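Local structure of hypothetical protein SSO2273 (Sulfolobus solfataricus, 2X4H) at residues Y18-K23 and R76-L81; V87-L92 and T101-S106. The protein probably acts as a metal-dependent transcriptional repressor of the DtxR/MntR family, binding DNA as a dimer. One frame throughout, in Å; residues are numbered along the deposited sequence.

Contact 1: residues Y18-K23 and R76-L81; sequences YLLTIK and RSINYL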
loop_
_atom_site.group_PDB
_atom_site.type_symbol
_atom_site.label_atom_id
_atom_site.label_comp_id
_atom_site.label_asym_id
_atom_site.label_seq_id
_atom_site.Cartn_x
_atom_site.Cartn_y
_atom_site.Cartn_z
ATOM N N TYR C 18 1.161 -13.028 5.873
ATOM C CA TYR C 18 1.039 -12.074 6.971
ATOM C C TYR C 18 -0.232 -12.340 7.736
ATOM O O TYR C 18 -0.206 -12.457 8.950
ATOM C CB TYR C 18 0.999 -10.630 6.461
ATOM C CG TYR C 18 2.329 -9.943 6.351
ATOM C CD1 TYR C 18 3.246 -10.298 5.360
ATOM C CD2 TYR C 18 2.658 -8.888 7.203
ATOM C CE1 TYR C 18 4.478 -9.653 5.245
ATOM C CE2 TYR C 18 3.877 -8.231 7.090
ATOM C CZ TYR C 18 4.781 -8.611 6.112
ATOM O OH TYR C 18 5.985 -7.952 6.015
ATOM N N LEU C 19 -1.347 -12.432 7.016
ATOM C CA LEU C 19 -2.656 -12.560 7.647
ATOM C C LEU C 19 -2.828 -13.866 8.388
ATOM O O LEU C 19 -3.525 -13.903 9.400
ATOM C CB LEU C 19 -3.799 -12.415 6.644
ATOM C CG LEU C 19 -3.925 -11.091 5.889
ATOM C CD1 LEU C 19 -5.217 -11.092 5.100
ATOM C CD2 LEU C 19 -3.849 -9.870 6.819
ATOM N N LEU C 20 -2.222 -14.938 7.890
ATOM C CA LEU C 20 -2.291 -16.223 8.593
ATOM C C LEU C 20 -1.443 -16.159 9.857
ATOM O O LEU C 20 -1.778 -16.788 10.854
ATOM C CB LEU C 20 -1.829 -17.382 7.703
ATOM C CG LEU C 20 -2.822 -17.821 6.625
ATOM C CD1 LEU C 20 -2.125 -18.563 5.485
ATOM C CD2 LEU C 20 -3.930 -18.675 7.246
ATOM N N THR C 21 -0.349 -15.397 9.819
ATOM C CA THR C 21 0.493 -15.243 11.002
ATOM C C THR C 21 -0.176 -14.366 12.059
ATOM O O THR C 21 -0.107 -14.664 13.238
ATOM C CB THR C 21 1.834 -14.628 10.669
ATOM O OG1 THR C 21 2.502 -15.433 9.695
ATOM C CG2 THR C 21 2.675 -14.550 11.911
ATOM N N ILE C 22 -0.805 -13.283 11.623
ATOM C CA ILE C 22 -1.587 -12.427 12.511
ATOM C C ILE C 22 -2.765 -13.218 13.124
ATOM O O ILE C 22 -3.017 -13.135 14.330
ATOM C CB ILE C 22 -2.094 -11.157 11.752
ATOM C CG1 ILE C 22 -0.923 -10.249 11.396
ATOM C CG2 ILE C 22 -3.150 -10.384 12.572
ATOM C CD1 ILE C 22 -1.265 -9.187 10.364
ATOM N N LYS C 23 -3.462 -14.004 12.307
ATOM C CA LYS C 23 -4.625 -14.790 12.795
ATOM C C LYS C 23 -4.279 -15.794 13.905
ATOM O O LYS C 23 -5.072 -16.008 14.818
ATOM C CB LYS C 23 -5.339 -15.502 11.626
ATOM C CG LYS C 23 -6.703 -16.129 11.979
ATOM C CD LYS C 23 -7.320 -16.817 10.774
ATOM C CE LYS C 23 -8.661 -17.479 11.101
ATOM N NZ LYS C 23 -8.492 -18.601 12.043
ATOM N N ARG C 76 -12.268 -12.924 5.833
ATOM C CA ARG C 76 -12.937 -13.150 4.557
ATOM C C ARG C 76 -11.974 -13.364 3.369
ATOM O O ARG C 76 -12.196 -14.248 2.542
ATOM C CB ARG C 76 -13.894 -11.989 4.255
ATOM C CG ARG C 76 -15.303 -12.408 3.874
ATOM C CD ARG C 76 -16.272 -11.232 3.850
ATOM N NE ARG C 76 -17.046 -11.170 5.089
ATOM C CZ ARG C 76 -17.025 -10.187 5.994
ATOM N NH1 ARG C 76 -16.272 -9.102 5.836
ATOM N NH2 ARG C 76 -17.789 -10.289 7.078
ATOM N N SER C 77 -10.916 -12.571 3.281
ATOM C CA SER C 77 -9.967 -12.682 2.177
ATOM C C SER C 77 -8.973 -13.848 2.339
ATOM O O SER C 77 -8.515 -14.378 1.351
ATOM C CB SER C 77 -9.229 -11.344 1.948
ATOM O OG SER C 77 -8.694 -10.844 3.150
ATOM N N ILE C 78 -8.633 -14.239 3.564
ATOM C CA ILE C 78 -7.923 -15.506 3.806
ATOM C C ILE C 78 -8.718 -16.705 3.223
ATOM O O ILE C 78 -8.182 -17.529 2.501
ATOM C CB ILE C 78 -7.721 -15.771 5.319
ATOM C CG1 ILE C 78 -6.528 -14.991 5.857
ATOM C CG2 ILE C 78 -7.514 -17.261 5.608
ATOM C CD1 ILE C 78 -6.365 -15.110 7.348
ATOM N N ASN C 79 -10.000 -16.782 3.563
ATOM C CA ASN C 79 -10.862 -17.873 3.096
ATOM C C ASN C 79 -11.019 -17.814 1.579
ATOM O O ASN C 79 -10.983 -18.833 0.899
ATOM C CB ASN C 79 -12.230 -17.819 3.765
ATOM C CG ASN C 79 -12.185 -18.242 5.207
ATOM O OD1 ASN C 79 -11.195 -18.796 5.676
ATOM N ND2 ASN C 79 -13.267 -17.986 5.926
ATOM N N TYR C 80 -11.148 -16.602 1.051
ATOM C CA TYR C 80 -11.378 -16.474 -0.364
ATOM C C TYR C 80 -10.154 -16.970 -1.174
ATOM O O TYR C 80 -10.321 -17.669 -2.191
ATOM C CB TYR C 80 -11.800 -15.060 -0.756
ATOM C CG TYR C 80 -11.770 -14.957 -2.225
ATOM C CD1 TYR C 80 -12.691 -15.668 -3.008
ATOM C CD2 TYR C 80 -10.756 -14.250 -2.867
ATOM C CE1 TYR C 80 -12.611 -15.642 -4.403
ATOM C CE2 TYR C 80 -10.675 -14.209 -4.264
ATOM C CZ TYR C 80 -11.601 -14.890 -5.018
ATOM O OH TYR C 80 -11.500 -14.801 -6.384
ATOM N N LEU C 81 -8.938 -16.682 -0.713
ATOM C CA LEU C 81 -7.755 -17.244 -1.392
ATOM C C LEU C 81 -7.634 -18.788 -1.230
ATOM O O LEU C 81 -7.174 -19.492 -2.140
ATOM C CB LEU C 81 -6.481 -16.552 -0.930
ATOM C CG LEU C 81 -5.139 -16.991 -1.510
ATOM C CD1 LEU C 81 -5.241 -17.201 -3.003
ATOM C CD2 LEU C 81 -4.074 -15.922 -1.195
#

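Contact 2: residues V87-L92 and T101-S106; sequences VIEILL and TACEYS. With ZN (zinc ion), chain M; ZN (zinc ion), chain N.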
loop_
_atom_site.group_PDB
_atom_site.type_symbol
_atom_site.label_atom_id
_atom_site.label_comp_id
_atom_site.label_asym_id
_atom_site.label_seq_id
_atom_site.Cartn_x
_atom_site.Cartn_y
_atom_site.Cartn_z
ATOM N N VAL C 87 -10.263 -24.782 -5.196
ATOM C CA VAL C 87 -11.168 -24.955 -6.323
ATOM C C VAL C 87 -10.385 -25.097 -7.639
ATOM O O VAL C 87 -10.671 -25.990 -8.435
ATOM C CB VAL C 87 -12.190 -23.812 -6.400
ATOM C CG1 VAL C 87 -12.965 -23.857 -7.713
ATOM C CG2 VAL C 87 -13.133 -23.864 -5.175
ATOM N N ILE C 88 -9.390 -24.242 -7.870
ATOM C CA ILE C 88 -8.536 -24.390 -9.050
ATOM C C ILE C 88 -7.848 -25.759 -9.063
ATOM O O ILE C 88 -7.841 -26.423 -10.093
ATOM C CB ILE C 88 -7.504 -23.253 -9.166
ATOM C CG1 ILE C 88 -8.165 -22.000 -9.746
ATOM C CG2 ILE C 88 -6.362 -23.650 -10.116
ATOM C CD1 ILE C 88 -7.395 -20.748 -9.484
ATOM N N GLU C 89 -7.322 -26.210 -7.927
ATOM C CA GLU C 89 -6.674 -27.512 -7.883
ATOM C C GLU C 89 -7.574 -28.616 -8.410
ATOM O O GLU C 89 -7.111 -29.493 -9.126
ATOM C CB GLU C 89 -6.283 -27.916 -6.466
ATOM C CG GLU C 89 -5.149 -27.166 -5.901
ATOM C CD GLU C 89 -4.513 -27.861 -4.707
ATOM O OE1 GLU C 89 -5.237 -28.520 -3.901
ATOM O OE2 GLU C 89 -3.276 -27.692 -4.559
ATOM N N ILE C 90 -8.842 -28.591 -8.001
ATOM C CA ILE C 90 -9.806 -29.593 -8.411
ATOM C C ILE C 90 -10.025 -29.570 -9.910
ATOM O O ILE C 90 -10.053 -30.635 -10.544
ATOM C CB ILE C 90 -11.157 -29.457 -7.681
ATOM C CG1 ILE C 90 -11.005 -29.927 -6.229
ATOM C CG2 ILE C 90 -12.263 -30.315 -8.371
ATOM C CD1 ILE C 90 -12.206 -29.687 -5.347
ATOM N N LEU C 91 -10.184 -28.370 -10.475
ATOM C CA LEU C 91 -10.305 -28.228 -11.933
ATOM C C LEU C 91 -9.090 -28.853 -12.598
ATOM O O LEU C 91 -9.236 -29.593 -13.563
ATOM C CB LEU C 91 -10.453 -26.761 -12.373
ATOM C CG LEU C 91 -10.363 -26.487 -13.882
ATOM C CD1 LEU C 91 -11.505 -27.144 -14.624
ATOM C CD2 LEU C 91 -10.284 -24.946 -14.150
ATOM N N LEU C 92 -7.905 -28.581 -12.071
ATOM C CA LEU C 92 -6.670 -28.996 -12.727
ATOM C C LEU C 92 -6.496 -30.506 -12.670
ATOM O O LEU C 92 -6.125 -31.143 -13.672
ATOM C CB LEU C 92 -5.466 -28.252 -12.144
ATOM C CG LEU C 92 -5.464 -26.732 -12.347
ATOM C CD1 LEU C 92 -4.170 -26.133 -11.858
ATOM C CD2 LEU C 92 -5.705 -26.336 -13.808
ATOM N N THR C 101 1.752 -31.058 -9.068
ATOM C CA THR C 101 1.920 -30.044 -10.096
ATOM C C THR C 101 0.721 -29.094 -10.117
ATOM O O THR C 101 0.865 -27.905 -10.380
ATOM C CB THR C 101 2.105 -30.698 -11.477
ATOM O OG1 THR C 101 3.159 -31.672 -11.415
ATOM C CG2 THR C 101 2.424 -29.645 -12.532
ATOM N N ALA C 102 -0.463 -29.617 -9.817
ATOM C CA ALA C 102 -1.663 -28.790 -9.699
ATOM C C ALA C 102 -1.529 -27.766 -8.580
ATOM O O ALA C 102 -1.918 -26.623 -8.743
ATOM C CB ALA C 102 -2.908 -29.677 -9.459
ATOM N N CYS C 103 -0.998 -28.185 -7.438
ATOM C CA CYS C 103 -0.820 -27.300 -6.306
ATOM C C CYS C 103 0.136 -26.151 -6.676
ATOM O O CYS C 103 -0.171 -24.986 -6.447
ATOM C CB CYS C 103 -0.286 -28.090 -5.099
ATOM S SG CYS C 103 -0.353 -27.169 -3.545
ATOM N N GLU C 104 1.268 -26.507 -7.290
ATOM C CA GLU C 104 2.306 -25.548 -7.677
ATOM C C GLU C 104 1.801 -24.580 -8.746
ATOM O O GLU C 104 1.985 -23.382 -8.646
ATOM C CB GLU C 104 3.554 -26.295 -8.169
ATOM C CG GLU C 104 4.263 -27.102 -7.075
ATOM C CD GLU C 104 5.157 -28.232 -7.602
ATOM O OE1 GLU C 104 5.678 -29.006 -6.765
ATOM O OE2 GLU C 104 5.339 -28.366 -8.839
ATOM N N TYR C 105 1.122 -25.106 -9.754
ATOM C CA TYR C 105 0.570 -24.255 -10.797
ATOM C C TYR C 105 -0.482 -23.308 -10.263
ATOM O O TYR C 105 -0.508 -22.142 -10.634
ATOM C CB TYR C 105 -0.098 -25.088 -11.875
ATOM C CG TYR C 105 0.780 -25.754 -12.908
ATOM C CD1 TYR C 105 2.118 -25.428 -13.081
ATOM C CD2 TYR C 105 0.223 -26.700 -13.756
ATOM C CE1 TYR C 105 2.884 -26.051 -14.081
ATOM C CE2 TYR C 105 0.959 -27.304 -14.737
ATOM C CZ TYR C 105 2.286 -26.987 -14.902
ATOM O OH TYR C 105 2.986 -27.632 -15.906
ATOM N N SER C 106 -1.398 -23.838 -9.445
ATOM C CA SER C 106 -2.458 -23.009 -8.873
ATOM C C SER C 106 -1.882 -21.769 -8.146
ATOM O O SER C 106 -2.410 -20.648 -8.270
ATOM C CB SER C 106 -3.344 -23.863 -7.946
ATOM O OG SER C 106 -4.401 -23.096 -7.367
HETATM ZN ZN ZN M . -2.413 -26.869 -2.845
HETATM ZN ZN ZN N . -4.694 -28.968 -2.144
HETATM O O HOH W 1 -3.605 -27.067 -0.980
#

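Contact 1: residues Y18-K23 and R76-L81
Ile78 reaches across from helix 72-94 and lays its CD1 methyl on the backbone and CB of Leu19 in helix 13-27. The methyl stands 3.7 Å from the carbonyl O of Leu19. That oxygen is already engaged, as it accepts the helical hydrogen bond from Lys23 N. Ile78 CD1 also lies 3.8 Å from Leu19 CB. The side chain of Ile78 gets there because CG1 is anti to its own carbonyl carbon and CD1 continues the extended chain (chi2 175°). Three side chains of helix 13-27 meet different parts of Ile78. Leu19 CD1 lies beside Ile78 CG1 and ends 4.0 Å from Ser77 OG. Leu20 touches the other branch, with CD2 4.2 Å from Ile78 CG2. Lys23 crosses the tip obliquely through its aliphatic part, CD lying 3.9 Å from Ile78 CD1. The Lys23 chain is straight up to CE and then bends (chi4 -66°), and its ammonium forms a salt bridge with Asp27.

No hydrogen bond spans the two segments. The hydroxyl of Ser77 instead turns back onto its own helix and bonds to the carbonyl oxygens of Asn73 and Gly74. Ile78 buries the most surface of any residue here, across segment axes 10.5 Å apart that cross at -125°. Leu19 also touches Leu55 of helix 45-57 and Val61 of strand 61-64, which ties the contact to the winged helix-turn-helix core. This is the packing of the first helix of a DtxR/MntR-type DNA-binding domain against the long helix leading into the dimerisation domain.

Contact 2: residues V87-L92 and T101-S106
A two-zinc site of the metal-binding and dimerisation domain sits where helices 72-94 and 99-107 pack. The axes of segments 87-92 and 101-106 are 9.0 Å apart and cross at 130°. Glu89 bridges the two ions with its carboxylate: OE2 binds the chain M zinc at 2.1 Å and OE1 the chain N zinc at 1.9 Å. Its CG is anti to the carbonyl carbon and the chain is extended beyond it, which also brings OE2 to 3.0 Å from Cys103 CA. Cys103, its SG anti to the backbone N, binds the chain M zinc at 2.2 Å. A water also bridges the ions, 2.2 Å from the chain M zinc and 2.5 Å from the chain N zinc. His85 completes the first ion's protein ligands, while Cys131 and His133 serve the other. Both metals probably draw charge from the carboxylate, and the chain M zinc probably favours the thiolate of Cys103.

Apolar packing joins the helices beside the metals. Leu92 rests CB on Ala102 CB and CD1 on Tyr105 CB. Tyr105 OH hydrogen-bonds to Glu116 of the second subunit, so this side of the contact faces that subunit.

Ser106 OG hydrogen-bonds to His85 O and touches Ile88 CG2 at 3.4 Å.

In the fold
Both contacts use helix 72-94, contact 1 near its start and contact 2 near its end. Their centres lie about 19 Å apart and their nearest atoms about 7 Å apart, so they do not touch. Contact 1 is near the middle of the chain and joins the DNA-binding part to the metal-binding and dimerisation part. Contact 2 lies within the latter, next to the second subunit. Zinc lies near both contacts but is bound only in contact 2. In contact 1 the side chain of Leu19 is still about 9 Å from the nearest ion. The shared helix carries the two contacts in series, contact 1 closing before contact 2 opens.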